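PDB 3QDF: 2-hydroxyhepta-2,4-diene-1,7-dioate isomerase from Mycobacterium marinum, which probably acts as a metal-dependent isomerase or hydrolase of the fumarylacetoacetate hydrolase family, and binds zinc. Local coordinates for residues G29-R34 against W51-V56; I109-N114 against V263-K268; S154-Q159 against R167-D172. One frame throughout, in Å; residues are numbered along the deposited sequence.

Interaction 1 of 3, residues G29-R34 against W51-V56; sequences GAMTAR and WPLADV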
loop_
_atom_site.group_PDB
_atom_site.type_symbol
_atom_site.label_atom_id
_atom_site.label_comp_id
_atom_site.label_asym_id
_atom_site.label_seq_id
_atom_site.Cartn_x
_atom_site.Cartn_y
_atom_site.Cartn_z
ATOM N N GLY A 29 -16.829 -6.891 -8.677
ATOM C CA GLY A 29 -17.363 -8.266 -8.814
ATOM C C GLY A 29 -17.199 -8.874 -10.209
ATOM O O GLY A 29 -16.718 -10.021 -10.364
ATOM N N ALA A 30 -17.586 -8.092 -11.220
ATOM C CA ALA A 30 -17.532 -8.498 -12.622
ATOM C C ALA A 30 -16.158 -8.283 -13.303
ATOM O O ALA A 30 -16.025 -8.433 -14.523
ATOM C CB ALA A 30 -18.639 -7.795 -13.408
ATOM N N MET A 31 -15.144 -7.936 -12.517
ATOM C CA MET A 31 -13.793 -7.789 -13.039
ATOM C C MET A 31 -13.230 -9.174 -13.375
ATOM O O MET A 31 -13.638 -10.185 -12.791
ATOM C CB MET A 31 -12.895 -7.068 -12.030
ATOM C CG MET A 31 -13.044 -5.543 -11.980
ATOM S SD MET A 31 -11.913 -4.866 -10.730
ATOM C CE MET A 31 -11.981 -3.126 -11.077
ATOM N N THR A 32 -12.333 -9.221 -14.346
ATOM C CA THR A 32 -11.713 -10.484 -14.764
ATOM C C THR A 32 -10.278 -10.520 -14.235
ATOM O O THR A 32 -9.521 -9.574 -14.444
ATOM C CB THR A 32 -11.685 -10.614 -16.293
ATOM O OG1 THR A 32 -13.008 -10.453 -16.808
ATOM C CG2 THR A 32 -11.147 -11.980 -16.715
ATOM N N ALA A 33 -9.931 -11.596 -13.531
ATOM C CA ALA A 33 -8.559 -11.862 -13.119
ATOM C C ALA A 33 -7.859 -12.709 -14.190
ATOM O O ALA A 33 -8.067 -13.912 -14.247
ATOM C CB ALA A 33 -8.542 -12.583 -11.764
ATOM N N ARG A 34 -7.030 -12.070 -15.016
ATOM C CA ARG A 34 -6.310 -12.740 -16.101
ATOM C C ARG A 34 -4.946 -13.226 -15.601
ATOM O O ARG A 34 -4.031 -12.423 -15.369
ATOM C CB ARG A 34 -6.150 -11.770 -17.271
ATOM C CG ARG A 34 -5.446 -12.334 -18.492
ATOM C CD ARG A 34 -5.708 -11.454 -19.732
ATOM N NE ARG A 34 -7.118 -11.078 -19.859
ATOM C CZ ARG A 34 -8.040 -11.781 -20.511
ATOM N NH1 ARG A 34 -7.721 -12.917 -21.116
ATOM N NH2 ARG A 34 -9.288 -11.350 -20.550
ATOM N N TRP A 51 -10.549 -15.817 -14.420
ATOM C CA TRP A 51 -11.740 -16.030 -13.592
ATOM C C TRP A 51 -12.387 -14.695 -13.319
ATOM O O TRP A 51 -11.678 -13.685 -13.247
ATOM C CB TRP A 51 -11.363 -16.633 -12.230
ATOM C CG TRP A 51 -10.750 -17.967 -12.311
ATOM C CD1 TRP A 51 -11.401 -19.170 -12.323
ATOM C CD2 TRP A 51 -9.353 -18.261 -12.404
ATOM N NE1 TRP A 51 -10.491 -20.199 -12.423
ATOM C CE2 TRP A 51 -9.226 -19.669 -12.470
ATOM C CE3 TRP A 51 -8.195 -17.472 -12.453
ATOM C CZ2 TRP A 51 -7.985 -20.305 -12.576
ATOM C CZ3 TRP A 51 -6.962 -18.102 -12.558
ATOM C CH2 TRP A 51 -6.866 -19.504 -12.617
ATOM N N PRO A 52 -13.733 -14.679 -13.142
ATOM C CA PRO A 52 -14.306 -13.479 -12.551
ATOM C C PRO A 52 -13.641 -13.267 -11.191
ATOM O O PRO A 52 -13.330 -14.238 -10.490
ATOM C CB PRO A 52 -15.791 -13.830 -12.389
ATOM C CG PRO A 52 -16.046 -14.872 -13.447
ATOM C CD PRO A 52 -14.768 -15.678 -13.484
ATOM N N LEU A 53 -13.380 -12.016 -10.848
ATOM C CA LEU A 53 -12.688 -11.724 -9.603
ATOM C C LEU A 53 -13.460 -12.242 -8.377
ATOM O O LEU A 53 -12.849 -12.684 -7.412
ATOM C CB LEU A 53 -12.385 -10.226 -9.478
ATOM C CG LEU A 53 -11.543 -9.791 -8.271
ATOM C CD1 LEU A 53 -10.109 -10.337 -8.372
ATOM C CD2 LEU A 53 -11.539 -8.277 -8.156
ATOM N N ALA A 54 -14.792 -12.202 -8.441
ATOM C CA ALA A 54 -15.665 -12.704 -7.375
ATOM C C ALA A 54 -15.386 -14.169 -7.040
ATOM O O ALA A 54 -15.684 -14.622 -5.933
ATOM C CB ALA A 54 -17.142 -12.519 -7.767
ATOM N N ASP A 55 -14.813 -14.900 -7.998
ATOM C CA ASP A 55 -14.566 -16.330 -7.856
ATOM C C ASP A 55 -13.231 -16.661 -7.217
ATOM O O ASP A 55 -12.953 -17.832 -6.946
ATOM C CB ASP A 55 -14.590 -17.005 -9.228
ATOM C CG ASP A 55 -15.987 -17.151 -9.802
ATOM O OD1 ASP A 55 -16.942 -16.534 -9.289
ATOM O OD2 ASP A 55 -16.113 -17.890 -10.800
ATOM N N VAL A 56 -12.377 -15.656 -7.019
ATOM C CA VAL A 56 -11.038 -15.903 -6.481
ATOM C C VAL A 56 -10.761 -15.035 -5.246
ATOM O O VAL A 56 -11.488 -14.075 -4.994
ATOM C CB VAL A 56 -9.927 -15.702 -7.571
ATOM C CG1 VAL A 56 -10.090 -16.718 -8.712
ATOM C CG2 VAL A 56 -9.942 -14.278 -8.113
#
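Ala33 and Trp51 grip each other through both backbone hydrogen bonds of an antiparallel hydrogen-bonded pair. Ala33 N reaches Trp51 O at 2.7 Å, and Trp51 N returns a bond of 3.1 Å to Ala33 O; the first meets its carbonyl almost head on, with a C=O...N angle of 170°, whereas the second comes in tilted from the carbonyl plane. Past the non-hydrogen-bonded pair of Thr32 and Pro52, whose side chains diverge, the ladder carries on beyond the strands: Leu53 N donates to Met31 O at 2.7 Å. Met31 O also receives a CA-H...O contact from Pro52 CA at 3.4 Å, so it meets both residues where strand 45-52 gives way to the 3-10 segment 53-55. A last, weak bond of 3.5 Å runs from Ala54 N to Gly29 O.

The packing is modest and lies mostly close to the backbone. Leu53 aims its CB at the other segment, 4.1 Å from Met31 CB. Its CD1 lies 4.4 Å from Ala33 CB, at the far edge of contact. That same methyl has Val56 CG2 at 4.3 Å. Trp51 shares a face of the sheet with Ala33, and its CE3 comes near Ala33 O.

Around this hairpin of strands 32-38 and 45-52, strand 15-22 pairs with the other edge of 32-38 through Glu22 and Ser20. Strand 6-12 meets the side chains of Met31, Trp51 and Val56, while Trp180 of strand 175-182 packs against both Met31 and Leu53.

Interaction 2 of 3, residues I109-N114 against V263-K268; sequences IRLPAN and VVRKGK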
loop_
_atom_site.group_PDB
_atom_site.type_symbol
_atom_site.label_atom_id
_atom_site.label_comp_id
_atom_site.label_asym_id
_atom_site.label_seq_id
_atom_site.Cartn_x
_atom_site.Cartn_y
_atom_site.Cartn_z
ATOM N N ILE A 109 -6.964 -6.118 10.553
ATOM C CA ILE A 109 -5.883 -5.506 11.308
ATOM C C ILE A 109 -6.160 -5.955 12.722
ATOM O O ILE A 109 -7.283 -5.789 13.201
ATOM C CB ILE A 109 -5.953 -3.962 11.223
ATOM C CG1 ILE A 109 -5.795 -3.503 9.770
ATOM C CG2 ILE A 109 -4.940 -3.281 12.181
ATOM C CD1 ILE A 109 -6.364 -2.099 9.493
ATOM N N ARG A 110 -5.167 -6.558 13.374
ATOM C CA ARG A 110 -5.348 -7.066 14.749
ATOM C C ARG A 110 -4.556 -6.180 15.696
ATOM O O ARG A 110 -3.328 -6.101 15.600
ATOM C CB ARG A 110 -4.923 -8.541 14.865
ATOM C CG ARG A 110 -5.554 -9.429 13.798
ATOM C CD ARG A 110 -5.229 -10.910 13.936
ATOM N NE ARG A 110 -5.921 -11.626 12.862
ATOM C CZ ARG A 110 -7.154 -12.140 12.948
ATOM N NH1 ARG A 110 -7.858 -12.050 14.074
ATOM N NH2 ARG A 110 -7.692 -12.747 11.893
ATOM N N LEU A 111 -5.282 -5.461 16.547
ATOM C CA LEU A 111 -4.714 -4.550 17.535
ATOM C C LEU A 111 -4.230 -5.358 18.730
ATOM O O LEU A 111 -4.979 -6.201 19.244
ATOM C CB LEU A 111 -5.779 -3.541 17.993
ATOM C CG LEU A 111 -6.619 -2.928 16.862
ATOM C CD1 LEU A 111 -7.622 -1.921 17.402
ATOM C CD2 LEU A 111 -5.711 -2.251 15.838
ATOM N N PRO A 112 -2.978 -5.115 19.179
ATOM C CA PRO A 112 -2.540 -5.738 20.424
ATOM C C PRO A 112 -3.481 -5.338 21.551
ATOM O O PRO A 112 -3.956 -4.182 21.592
ATOM C CB PRO A 112 -1.152 -5.131 20.647
ATOM C CG PRO A 112 -0.661 -4.844 19.295
ATOM C CD PRO A 112 -1.893 -4.337 18.557
ATOM N N ALA A 113 -3.781 -6.286 22.440
ATOM C CA ALA A 113 -4.676 -5.992 23.563
ATOM C C ALA A 113 -4.214 -4.717 24.265
ATOM O O ALA A 113 -5.035 -3.870 24.580
ATOM C CB ALA A 113 -4.772 -7.176 24.544
ATOM N N ASN A 114 -2.900 -4.553 24.434
ATOM C CA ASN A 114 -2.349 -3.420 25.203
ATOM C C ASN A 114 -2.138 -2.063 24.495
ATOM O O ASN A 114 -1.746 -1.105 25.152
ATOM C CB ASN A 114 -1.065 -3.835 25.986
ATOM C CG ASN A 114 0.229 -3.876 25.120
ATOM O OD1 ASN A 114 0.232 -3.681 23.890
ATOM N ND2 ASN A 114 1.349 -4.149 25.794
ATOM N N VAL A 263 -11.157 -4.428 11.480
ATOM C CA VAL A 263 -10.267 -4.265 12.629
ATOM C C VAL A 263 -10.794 -5.172 13.739
ATOM O O VAL A 263 -11.996 -5.253 13.944
ATOM C CB VAL A 263 -10.231 -2.800 13.101
ATOM C CG1 VAL A 263 -9.249 -2.619 14.220
ATOM C CG2 VAL A 263 -9.903 -1.849 11.915
ATOM N N VAL A 264 -9.898 -5.891 14.412
ATOM C CA VAL A 264 -10.260 -6.649 15.608
ATOM C C VAL A 264 -9.220 -6.369 16.674
ATOM O O VAL A 264 -8.029 -6.209 16.365
ATOM C CB VAL A 264 -10.345 -8.189 15.370
ATOM C CG1 VAL A 264 -11.418 -8.543 14.320
ATOM C CG2 VAL A 264 -8.995 -8.769 14.980
ATOM N N ARG A 265 -9.653 -6.302 17.928
ATOM C CA ARG A 265 -8.692 -6.218 19.015
ATOM C C ARG A 265 -8.481 -7.586 19.639
ATOM O O ARG A 265 -9.450 -8.271 19.988
ATOM C CB ARG A 265 -9.086 -5.188 20.076
ATOM C CG ARG A 265 -7.864 -4.770 20.878
ATOM C CD ARG A 265 -8.157 -3.742 21.900
ATOM N NE ARG A 265 -8.222 -2.388 21.363
ATOM C CZ ARG A 265 -7.172 -1.585 21.182
ATOM N NH1 ARG A 265 -5.953 -2.012 21.438
ATOM N NH2 ARG A 265 -7.349 -0.346 20.738
ATOM N N LYS A 266 -7.212 -7.971 19.777
ATOM C CA LYS A 266 -6.841 -9.232 20.435
ATOM C C LYS A 266 -7.356 -9.260 21.871
ATOM O O LYS A 266 -7.370 -8.226 22.549
ATOM C CB LYS A 266 -5.321 -9.427 20.438
ATOM C CG LYS A 266 -4.731 -9.709 19.077
ATOM C CD LYS A 266 -3.280 -10.149 19.187
ATOM C CE LYS A 266 -2.575 -9.894 17.873
ATOM N NZ LYS A 266 -1.128 -10.273 17.961
ATOM N N GLY A 267 -7.771 -10.445 22.324
ATOM C CA GLY A 267 -8.298 -10.628 23.684
ATOM C C GLY A 267 -9.800 -10.458 23.846
ATOM O O GLY A 267 -10.321 -10.589 24.961
ATOM N N LYS A 268 -10.516 -10.180 22.754
ATOM C CA LYS A 268 -11.963 -9.871 22.856
ATOM C C LYS A 268 -12.884 -11.085 22.947
ATOM O O LYS A 268 -12.566 -12.135 22.402
ATOM C CB LYS A 268 -12.414 -8.938 21.720
ATOM C CG LYS A 268 -12.061 -7.459 21.959
ATOM C CD LYS A 268 -12.742 -6.898 23.223
ATOM C CE LYS A 268 -11.878 -5.818 23.872
ATOM N NZ LYS A 268 -11.591 -4.724 22.894
#
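The guanidinium of Arg265 lies against Leu111, whose CD1 sits 3.6 Å above one face of the plane, offset toward the rim. At the edge, near the plane, is Pro112 O; NH1 gives it a weak bond of 3.0 Å, bent to 127° at the hydrogen. The stronger partners of this group are the carbonyl of Ala115, also bonded by NH1, and Glu244, which forms a salt bridge with NH2. Arg265 runs out with CG anti to the backbone N (chi1 -159°) and bends at chi3, crossing the Leu111 side chain at about a right angle. The guanidinium of Arg110 has Val264 CG2 obliquely beside NH1 at 3.6 Å, the two side chains lying alongside and pointing the same way.

Leu111 also crosses Val263 obliquely, its CD1 3.6 Å from Val263 CG1, while Ile109 CD1 touches Val263 CG2 more loosely on the same face of the sheet. Arg110, on the face it shares with Val264, places CB 4.0 Å from Lys266 CE. Farther along, Ala113 CB rests 3.4 Å from Lys266 O.

Between the strands runs a parallel ladder: Val264 N to Ile109 O, Leu111 N to Val264 O and Lys266 N to Leu111 O, all 2.9 Å. Val264 thus bonds through both its N-H and its carbonyl to the residues flanking Arg110, the alternation of a parallel beta pair. The short segments 109-111 and 263-265 have directions 25° apart, and a type II turn from Arg265 to Lys268 ends the chain. This is the margin of a five-stranded mixed sheet in which 109-111 is an outermost strand within this chain.

Interaction 3 of 3, residues S154-Q159 against R167-D172; sequences SARDQQ and RAKGHD. With EDO (1,2-ethanediol), chain D.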
loop_
_atom_site.group_PDB
_atom_site.type_symbol
_atom_site.label_atom_id
_atom_site.label_comp_id
_atom_site.label_asym_id
_atom_site.label_seq_id
_atom_site.Cartn_x
_atom_site.Cartn_y
_atom_site.Cartn_z
ATOM N N SER A 154 -0.368 2.384 13.096
ATOM C CA SER A 154 0.604 2.931 14.039
ATOM C C SER A 154 0.054 2.980 15.472
ATOM O O SER A 154 -0.967 3.652 15.739
ATOM C CB SER A 154 1.003 4.351 13.622
ATOM O OG SER A 154 1.312 4.425 12.229
ATOM N N ALA A 155 0.732 2.277 16.381
ATOM C CA ALA A 155 0.456 2.368 17.815
ATOM C C ALA A 155 1.110 3.641 18.383
ATOM O O ALA A 155 2.326 3.666 18.650
ATOM C CB ALA A 155 0.975 1.131 18.522
ATOM N N ARG A 156 0.307 4.689 18.570
ATOM C CA ARG A 156 0.810 6.009 19.008
ATOM C C ARG A 156 1.458 6.039 20.397
ATOM O O ARG A 156 2.439 6.761 20.609
ATOM C CB ARG A 156 -0.297 7.073 18.954
ATOM C CG ARG A 156 -0.908 7.358 17.570
ATOM C CD ARG A 156 0.120 7.759 16.508
ATOM N NE ARG A 156 -0.520 8.258 15.284
ATOM C CZ ARG A 156 0.044 8.282 14.073
ATOM N NH1 ARG A 156 1.281 7.817 13.870
ATOM N NH2 ARG A 156 -0.646 8.767 13.044
ATOM N N ASP A 157 0.906 5.278 21.342
ATOM C CA ASP A 157 1.497 5.182 22.697
ATOM C C ASP A 157 2.950 4.651 22.639
ATOM O O ASP A 157 3.856 5.169 23.311
ATOM C CB ASP A 157 0.621 4.324 23.639
ATOM C CG ASP A 157 0.309 2.919 23.070
ATOM O OD1 ASP A 157 0.439 2.682 21.834
ATOM O OD2 ASP A 157 -0.096 2.040 23.867
ATOM N N GLN A 158 3.145 3.640 21.795
ATOM C CA GLN A 158 4.440 2.998 21.602
ATOM C C GLN A 158 5.435 3.874 20.858
ATOM O O GLN A 158 6.634 3.797 21.125
ATOM C CB GLN A 158 4.254 1.667 20.888
ATOM C CG GLN A 158 3.377 0.718 21.702
ATOM C CD GLN A 158 3.170 -0.623 21.034
ATOM O OE1 GLN A 158 3.697 -0.882 19.939
ATOM N NE2 GLN A 158 2.403 -1.494 21.693
ATOM N N GLN A 159 4.940 4.715 19.953
ATOM C CA GLN A 159 5.770 5.713 19.265
ATOM C C GLN A 159 6.384 6.686 20.252
ATOM O O GLN A 159 7.590 6.938 20.237
ATOM C CB GLN A 159 4.942 6.520 18.258
ATOM C CG GLN A 159 5.151 6.105 16.844
ATOM C CD GLN A 159 4.441 7.006 15.869
ATOM O OE1 GLN A 159 3.252 6.844 15.611
ATOM N NE2 GLN A 159 5.171 7.945 15.300
ATOM N N ARG A 167 8.698 -0.236 16.497
ATOM C CA ARG A 167 7.742 -1.119 17.152
ATOM C C ARG A 167 6.289 -0.680 16.903
ATOM O O ARG A 167 5.455 -1.493 16.523
ATOM C CB ARG A 167 8.029 -1.247 18.645
ATOM C CG ARG A 167 6.904 -1.972 19.391
ATOM C CD ARG A 167 7.284 -2.262 20.841
ATOM N NE ARG A 167 7.309 -1.069 21.680
ATOM C CZ ARG A 167 6.528 -0.866 22.743
ATOM N NH1 ARG A 167 5.628 -1.782 23.119
ATOM N NH2 ARG A 167 6.667 0.248 23.466
ATOM N N ALA A 168 6.005 0.602 17.112
ATOM C CA ALA A 168 4.662 1.166 16.907
ATOM C C ALA A 168 4.102 0.815 15.542
ATOM O O ALA A 168 2.911 0.526 15.402
ATOM C CB ALA A 168 4.691 2.708 17.081
ATOM N N LYS A 169 4.967 0.804 14.528
ATOM C CA LYS A 169 4.503 0.604 13.156
ATOM C C LYS A 169 4.727 -0.816 12.595
ATOM O O LYS A 169 4.392 -1.088 11.437
ATOM C CB LYS A 169 5.133 1.662 12.251
ATOM C CG LYS A 169 4.476 3.033 12.422
ATOM C CD LYS A 169 5.384 4.136 11.938
ATOM C CE LYS A 169 4.751 5.500 12.112
ATOM N NZ LYS A 169 3.493 5.672 11.333
ATOM N N GLY A 170 5.257 -1.719 13.425
ATOM C CA GLY A 170 5.822 -2.985 12.917
ATOM C C GLY A 170 5.080 -4.255 13.307
ATOM O O GLY A 170 5.538 -5.359 12.992
ATOM N N HIS A 171 3.940 -4.107 13.995
ATOM C CA HIS A 171 3.149 -5.268 14.424
ATOM C C HIS A 171 2.617 -6.041 13.226
ATOM O O HIS A 171 2.378 -5.446 12.172
ATOM C CB HIS A 171 1.995 -4.830 15.318
ATOM C CG HIS A 171 2.444 -4.301 16.647
ATOM N ND1 HIS A 171 2.583 -5.106 17.752
ATOM C CD2 HIS A 171 2.810 -3.058 17.039
ATOM C CE1 HIS A 171 3.014 -4.384 18.775
ATOM N NE2 HIS A 171 3.156 -3.136 18.371
ATOM N N ASP A 172 2.453 -7.359 13.366
ATOM C CA ASP A 172 1.800 -8.119 12.300
ATOM C C ASP A 172 0.459 -7.458 11.968
ATOM O O ASP A 172 -0.254 -7.013 12.878
ATOM C CB ASP A 172 1.610 -9.599 12.680
ATOM C CG ASP A 172 2.930 -10.373 12.719
ATOM O OD1 ASP A 172 4.030 -9.790 12.500
ATOM O OD2 ASP A 172 2.857 -11.581 12.978
HETATM C C1 EDO D . 4.366 8.395 9.567
HETATM O O1 EDO D . 3.682 8.667 8.325
HETATM C C2 EDO D . 4.071 9.421 10.669
HETATM O O2 EDO D . 3.875 8.752 11.936
#
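Lys169 NZ donates to Ser154 OG at 2.7 Å, the first of three hydrogen bonds between the segments; Ser154 OG also pairs with the backbone carbonyl of Asp152. Ala155 N, at the N-cap position of helix 156-162, points almost straight at Ala168 O (177° at the hydrogen) but lies above the carbonyl plane. Gln158 and His171 reach tip to tip: His171 NE2 gives 2.8 Å to Gln158 OE1 on an in-plane lone pair, with OE1 at the edge of the ring.

Stacking comes from the same glutamine. Extended beyond CG, Gln158 crosses Arg167 at about a right angle, its amide only 11° from parallel to the guanidinium, and CD is 3.4 Å from Arg167 NH1. Arg167 NE forms a salt bridge with Asp162. The Ala168 methyl is tightly placed, 3.0 Å from Ala155 O and 3.4 Å from Gln159 CG.

Charged groups gather at the other end. Arg156 NH1 bonds Gln159 OE1 in the guanidinium plane at 2.8 Å, and stands 4.0 Å from Lys169 NZ. O2 of a 1,2-ethanediol, probably from the crystallisation liquor, accepts from Lys169 NZ and weakly from Arg156 NH1.

Acidic groups lie beside the pair: Arg156 NH2 forms a salt bridge with Glu121, and Lys169 NZ bonds Asp152. Glu121 and Asp152 are both zinc ligands, so Arg156 and Lys169 are second-shell groups that probably orient the metal-binding carboxylates.

Overall arrangement
From the N terminus, interaction 1 comes first, closing the short hairpin between strands 32-38 and 45-52 within the N-terminal family region. The chain then passes into the FAA hydrolase region, where 109-114 waits for its partner until the very C terminus: interaction 2 closes a loop of 148 residues. Interaction 3 falls wholly within that loop, bringing the end of strand 144-155 and the start of helix 156-162 back against 167-172 after only seven residues. Interactions 2 and 3 touch, Pro112 CG packing 3.6 Å from His171 ND1, so the edge of the five-stranded sheet adjoins the zinc-site flank. Interaction 1 lies apart, its centre about 35 Å from that of interaction 3, across the chain's centre.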